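Local coordinates for arginase 1, mitochondrial (PDB 6VSU), which hydrolyses L-arginine to urea and L-ornithine with a pair of manganese ions, and also converts agmatine to putrescine, at residues His162-Pro167 / Ser247-Cys252. Numbering follows the deposited sequence.
Sequences HLDAHP and SIDVDC. With MN (manganese (II) ion), chain B; MN (manganese (II) ion), chain C; ORN (L-ornithine), chain D.
Asp-164 bridges two manganese ions, OD1 binding one and OD2 the other, whereas Asp-249 reaches both with OD2 alone, 2.3 Å from the first and a longer 2.6 Å from the second. Asp-251 chelates the first ion unevenly, OD2 closer than OD1; His-166 ND1 and a metal-bridging water join it, and His-140, Asp-168 and a second water complete the second site. Ala-165 N donates to Asp-251 OD1 (3.0 Å) from above the carboxylate plane. In the second shell, His-162, its CG anti to the backbone N, donates from NE2 to Asp-164 OD2 (3.0 Å) on the anti side, bent and 24° out of the carboxylate plane; its ND1 is hydrogen-bonded to Gln-198 NE2. An alanine at His-162 would probably leave Asp-164 OD2 without this donor and its carboxylate less firmly oriented. Parallel strand pairing leads into the site: Leu-163 N donates to Ser-247 O, and Asp-249 N to Leu-163 O, both at 2.8 Å. Leu-163 packs CD1 on Ile-248 CD1 (4.0 Å) and CB on Cys-252 CB. L-ornithine CD and Ala-165 CB cover opposite faces of the His-166 ring. Ligands gathered where adjacent parallel strands 158-163 and 244-249 end typify the arginase fold's binuclear manganese centre.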
loop_
_atom_site.group_PDB
_atom_site.type_symbol
_atom_site.label_atom_id
_atom_site.label_comp_id
_atom_site.label_asym_id
_atom_site.label_seq_id
_atom_site.Cartn_x
_atom_site.Cartn_y
_atom_site.Cartn_z
ATOM N N HIS E 162 32.188 -4.723 6.742
ATOM C CA HIS E 162 30.936 -5.487 6.678
ATOM C C HIS E 162 29.877 -4.688 7.441
ATOM O O HIS E 162 29.951 -4.607 8.636
ATOM C CB HIS E 162 31.166 -6.914 7.183
ATOM C CG HIS E 162 29.945 -7.751 7.166
ATOM N ND1 HIS E 162 29.756 -8.751 8.065
ATOM C CD2 HIS E 162 28.816 -7.667 6.421
ATOM C CE1 HIS E 162 28.559 -9.272 7.875
ATOM N NE2 HIS E 162 27.957 -8.631 6.855
ATOM N N LEU E 163 28.986 -4.021 6.728
ATOM C CA LEU E 163 27.888 -3.231 7.338
ATOM C C LEU E 163 26.619 -4.098 7.306
ATOM O O LEU E 163 26.171 -4.480 6.198
ATOM C CB LEU E 163 27.705 -1.927 6.541
ATOM C CG LEU E 163 28.768 -0.870 6.819
ATOM C CD1 LEU E 163 28.805 0.155 5.700
ATOM C CD2 LEU E 163 28.411 -0.208 8.103
ATOM N N ASP E 164 26.087 -4.434 8.474
ATOM C CA ASP E 164 24.984 -5.400 8.534
ATOM C C ASP E 164 24.375 -5.411 9.925
ATOM O O ASP E 164 25.132 -5.218 10.915
ATOM C CB ASP E 164 25.586 -6.731 8.164
ATOM C CG ASP E 164 24.592 -7.797 7.757
ATOM O OD1 ASP E 164 23.491 -7.833 8.363
ATOM O OD2 ASP E 164 24.956 -8.580 6.856
ATOM N N ALA E 165 23.067 -5.671 10.023
ATOM C CA ALA E 165 22.405 -5.957 11.316
ATOM C C ALA E 165 22.920 -7.306 11.922
ATOM O O ALA E 165 22.794 -7.499 13.132
ATOM C CB ALA E 165 20.887 -5.940 11.145
ATOM N N HIS E 166 23.436 -8.213 11.085
ATOM C CA HIS E 166 23.701 -9.647 11.348
ATOM C C HIS E 166 25.159 -9.936 11.060
ATOM O O HIS E 166 25.658 -9.467 10.055
ATOM C CB HIS E 166 22.832 -10.531 10.418
ATOM C CG HIS E 166 21.376 -10.177 10.467
ATOM N ND1 HIS E 166 20.781 -9.315 9.517
ATOM C CD2 HIS E 166 20.430 -10.495 11.389
ATOM C CE1 HIS E 166 19.547 -9.138 9.875
ATOM N NE2 HIS E 166 19.296 -9.854 11.013
ATOM N N PRO E 167 25.887 -10.738 11.862
ATOM C CA PRO E 167 27.293 -11.055 11.555
ATOM C C PRO E 167 27.509 -12.076 10.433
ATOM O O PRO E 167 28.575 -12.171 9.936
ATOM C CB PRO E 167 27.848 -11.567 12.890
ATOM C CG PRO E 167 26.648 -11.941 13.677
ATOM C CD PRO E 167 25.462 -11.147 13.196
ATOM N N SER E 247 31.318 -4.663 2.133
ATOM C CA SER E 247 30.043 -5.391 1.927
ATOM C C SER E 247 28.956 -4.665 2.707
ATOM O O SER E 247 29.041 -4.570 3.958
ATOM C CB SER E 247 30.150 -6.847 2.336
ATOM O OG SER E 247 28.895 -7.500 2.218
ATOM N N ILE E 248 27.927 -4.191 1.998
ATOM C CA ILE E 248 26.799 -3.488 2.654
ATOM C C ILE E 248 25.588 -4.360 2.508
ATOM O O ILE E 248 25.061 -4.471 1.391
ATOM C CB ILE E 248 26.589 -2.090 2.073
ATOM C CG1 ILE E 248 27.925 -1.339 2.012
ATOM C CG2 ILE E 248 25.552 -1.383 2.917
ATOM C CD1 ILE E 248 27.795 0.162 1.788
ATOM N N ASP E 249 25.091 -4.850 3.613
ATOM C CA ASP E 249 23.701 -5.376 3.659
ATOM C C ASP E 249 22.839 -4.164 3.952
ATOM O O ASP E 249 23.127 -3.429 4.871
ATOM C CB ASP E 249 23.582 -6.453 4.709
ATOM C CG ASP E 249 22.225 -7.092 4.917
ATOM O OD1 ASP E 249 21.176 -6.468 4.622
ATOM O OD2 ASP E 249 22.235 -8.227 5.409
ATOM N N VAL E 250 21.879 -3.903 3.095
ATOM C CA VAL E 250 20.936 -2.768 3.242
ATOM C C VAL E 250 20.294 -2.780 4.638
ATOM O O VAL E 250 19.973 -1.703 5.112
ATOM C CB VAL E 250 19.935 -2.866 2.074
ATOM C CG1 VAL E 250 18.756 -2.016 2.300
ATOM C CG2 VAL E 250 20.572 -2.434 0.779
ATOM N N ASP E 251 20.207 -3.935 5.328
ATOM C CA ASP E 251 19.605 -3.996 6.682
ATOM C C ASP E 251 20.572 -3.453 7.737
ATOM O O ASP E 251 20.166 -3.363 8.862
ATOM C CB ASP E 251 19.039 -5.369 7.047
ATOM C CG ASP E 251 20.087 -6.430 7.366
ATOM O OD1 ASP E 251 21.233 -6.057 7.704
ATOM O OD2 ASP E 251 19.756 -7.601 7.178
ATOM N N CYS E 252 21.752 -2.972 7.381
ATOM C CA CYS E 252 22.565 -2.145 8.337
ATOM C C CYS E 252 21.783 -0.892 8.728
ATOM O O CYS E 252 21.930 -0.419 9.865
ATOM C CB CYS E 252 23.936 -1.798 7.767
ATOM S SG CYS E 252 23.965 -0.593 6.411
HETATM MN MN MN B . 21.610 -8.590 7.555
HETATM MN MN MN C . 23.883 -10.203 5.883
HETATM N N ORN D . 17.456 -15.477 11.632
HETATM C CA ORN D . 18.782 -15.247 11.008
HETATM C CB ORN D . 18.723 -14.022 10.097
HETATM C CG ORN D . 19.838 -13.943 9.070
HETATM C CD ORN D . 19.720 -12.720 8.180
HETATM N NE ORN D . 20.941 -12.341 7.473
HETATM C C ORN D . 19.844 -15.044 12.095
HETATM O O ORN D . 19.592 -15.449 13.231
HETATM O OXT ORN D . 20.888 -14.493 11.754
HETATM O O HOH W 1 22.473 -10.566 7.439
HETATM O O HOH W 2 22.503 -12.165 5.511
#